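Local structure of activating signal cointegrator 1 complex subunit 2 (Homo sapiens, 6YXQ) at residues H318-L323 and L368-A373. The protein binds K63-linked polyubiquitin chains and recruits the ASCC3 helicase and ALKBH3 to sites of DNA alkylation damage, and also takes part in rescuing stalled ribosomes. Residues are numbered along the deposited sequence; the frame is centred on the assembly and turned at random.
Sequences HSRKKL and LRDYDA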
loop_
_atom_site.group_PDB
_atom_site.type_symbol
_atom_site.label_atom_id
_atom_site.label_comp_id
_atom_site.label_asym_id
_atom_site.label_seq_id
_atom_site.Cartn_x
_atom_site.Cartn_y
_atom_site.Cartn_z
ATOM N N HIS B 318 -21.529 0.047 6.491
ATOM C CA HIS B 318 -20.128 -0.126 6.851
ATOM C C HIS B 318 -19.546 1.157 7.439
ATOM O O HIS B 318 -18.818 1.117 8.440
ATOM C CB HIS B 318 -19.350 -0.581 5.617
ATOM C CG HIS B 318 -17.867 -0.598 5.796
ATOM N ND1 HIS B 318 -17.184 -1.700 6.264
ATOM C CD2 HIS B 318 -16.930 0.349 5.547
ATOM C CE1 HIS B 318 -15.892 -1.428 6.307
ATOM N NE2 HIS B 318 -15.711 -0.191 5.878
ATOM N N SER B 319 -19.875 2.308 6.846
ATOM C CA SER B 319 -19.322 3.570 7.330
ATOM C C SER B 319 -19.852 3.904 8.715
ATOM O O SER B 319 -19.107 4.403 9.565
ATOM C CB SER B 319 -19.634 4.710 6.356
ATOM O OG SER B 319 -19.528 4.287 5.011
ATOM N N ARG B 320 -21.134 3.637 8.959
ATOM C CA ARG B 320 -21.687 3.906 10.281
ATOM C C ARG B 320 -21.022 3.027 11.333
ATOM O O ARG B 320 -20.630 3.508 12.410
ATOM C CB ARG B 320 -23.198 3.697 10.258
ATOM C CG ARG B 320 -23.859 4.490 9.163
ATOM C CD ARG B 320 -25.309 4.140 8.986
ATOM N NE ARG B 320 -25.914 3.652 10.215
ATOM C CZ ARG B 320 -26.546 2.490 10.319
ATOM N NH1 ARG B 320 -26.653 1.702 9.260
ATOM N NH2 ARG B 320 -27.075 2.116 11.476
ATOM N N LYS B 321 -20.857 1.738 11.020
ATOM C CA LYS B 321 -20.186 0.832 11.948
ATOM C C LYS B 321 -18.764 1.303 12.249
ATOM O O LYS B 321 -18.345 1.348 13.413
ATOM C CB LYS B 321 -20.184 -0.584 11.379
ATOM C CG LYS B 321 -19.618 -1.619 12.326
ATOM C CD LYS B 321 -19.611 -3.002 11.685
ATOM C CE LYS B 321 -18.994 -4.055 12.601
ATOM N NZ LYS B 321 -18.776 -5.357 11.894
ATOM N N LYS B 322 -18.011 1.679 11.210
ATOM C CA LYS B 322 -16.635 2.122 11.421
ATOM C C LYS B 322 -16.580 3.420 12.218
ATOM O O LYS B 322 -15.662 3.621 13.022
ATOM C CB LYS B 322 -15.921 2.294 10.082
ATOM C CG LYS B 322 -15.669 1.000 9.341
ATOM C CD LYS B 322 -14.969 -0.007 10.220
ATOM C CE LYS B 322 -15.190 -1.420 9.716
ATOM N NZ LYS B 322 -14.706 -2.424 10.698
ATOM N N LEU B 323 -17.545 4.321 12.005
ATOM C CA LEU B 323 -17.580 5.554 12.785
ATOM C C LEU B 323 -17.757 5.250 14.264
ATOM O O LEU B 323 -17.047 5.803 15.117
ATOM C CB LEU B 323 -18.704 6.469 12.290
ATOM C CG LEU B 323 -18.388 7.530 11.232
ATOM C CD1 LEU B 323 -19.657 7.989 10.526
ATOM C CD2 LEU B 323 -17.699 8.712 11.868
ATOM N N LEU B 368 -26.993 8.119 19.384
ATOM C CA LEU B 368 -26.936 7.475 20.689
ATOM C C LEU B 368 -27.534 6.079 20.630
ATOM O O LEU B 368 -26.961 5.123 21.161
ATOM C CB LEU B 368 -27.662 8.321 21.733
ATOM C CG LEU B 368 -26.806 8.822 22.897
ATOM C CD1 LEU B 368 -27.693 9.477 23.941
ATOM C CD2 LEU B 368 -25.981 7.697 23.509
ATOM N N ARG B 369 -28.685 5.946 19.973
ATOM C CA ARG B 369 -29.373 4.662 19.901
ATOM C C ARG B 369 -28.497 3.607 19.233
ATOM O O ARG B 369 -28.273 2.525 19.788
ATOM C CB ARG B 369 -30.694 4.854 19.156
ATOM C CG ARG B 369 -31.464 3.597 18.816
ATOM C CD ARG B 369 -32.420 3.855 17.648
ATOM N NE ARG B 369 -32.858 5.249 17.562
ATOM C CZ ARG B 369 -33.381 5.801 16.472
ATOM N NH1 ARG B 369 -33.527 5.078 15.367
ATOM N NH2 ARG B 369 -33.751 7.076 16.484
ATOM N N ASP B 370 -27.962 3.925 18.051
ATOM C CA ASP B 370 -27.122 2.987 17.307
ATOM C C ASP B 370 -25.821 2.685 18.050
ATOM O O ASP B 370 -25.393 1.519 18.141
ATOM C CB ASP B 370 -26.824 3.563 15.919
ATOM C CG ASP B 370 -28.078 3.717 15.057
ATOM O OD1 ASP B 370 -29.174 3.274 15.476
ATOM O OD2 ASP B 370 -27.969 4.298 13.958
ATOM N N TYR B 371 -25.177 3.727 18.584
ATOM C CA TYR B 371 -23.940 3.537 19.334
ATOM C C TYR B 371 -24.161 2.659 20.555
ATOM O O TYR B 371 -23.324 1.811 20.869
ATOM C CB TYR B 371 -23.356 4.883 19.764
ATOM C CG TYR B 371 -22.181 4.722 20.698
ATOM C CD1 TYR B 371 -20.935 4.364 20.209
ATOM C CD2 TYR B 371 -22.319 4.897 22.065
ATOM C CE1 TYR B 371 -19.858 4.194 21.048
ATOM C CE2 TYR B 371 -21.244 4.729 22.916
ATOM C CZ TYR B 371 -20.013 4.378 22.397
ATOM O OH TYR B 371 -18.929 4.204 23.226
ATOM N N ASP B 372 -25.255 2.882 21.287
ATOM C CA ASP B 372 -25.571 2.035 22.427
ATOM C C ASP B 372 -25.851 0.607 21.985
ATOM O O ASP B 372 -25.477 -0.349 22.676
ATOM C CB ASP B 372 -26.770 2.603 23.179
ATOM C CG ASP B 372 -27.069 1.840 24.445
ATOM O OD1 ASP B 372 -26.212 1.835 25.356
ATOM O OD2 ASP B 372 -28.158 1.235 24.525
ATOM N N ALA B 373 -26.511 0.440 20.836
ATOM C CA ALA B 373 -26.752 -0.903 20.325
ATOM C C ALA B 373 -25.442 -1.643 20.098
ATOM O O ALA B 373 -25.353 -2.849 20.360
ATOM C CB ALA B 373 -27.568 -0.840 19.036
#
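Arg320 and Asp370 each set CG trans to the backbone carbonyl carbon and beside the backbone N, and the arginine chain then bends at chi3 (28°), bringing its NH2 to the carboxylate of Asp370. The result is a single, weak salt bridge between two helices of the largely helical ASCC3-binding part of ASCC2, the long helix 306-340 and the short helix 365-374. The backbones stay well apart, with CA of Arg320 and CA of Asp370 8.9 Å from each other, and the two side chains span the gap at the surface. Only 53 Å² is buried between the segments. OD2 lies at the edge of the guanidinium and near its plane, yet the carboxylate plane is turned 63° from it and OD1 points away, so the pairing is one-pronged.

The main polar partners lie elsewhere: Tyr287 OH, from helix 279-300, hydrogen-bonds to both Arg320 NE and Asp370 OD2, and Arg366 NE forms a second salt bridge with OD2. This shared oxygen thus gathers three partners from three helices, and the two arginines would be expected to stabilise its negative charge. The next residue after Arg320, Lys321, forms a salt bridge through NZ with Asp181 of the ASCC3 chain, placing the contact beside the subunit interface. The direct link itself is weak, with Arg320 NH2 3.4 Å from Asp370 OD2.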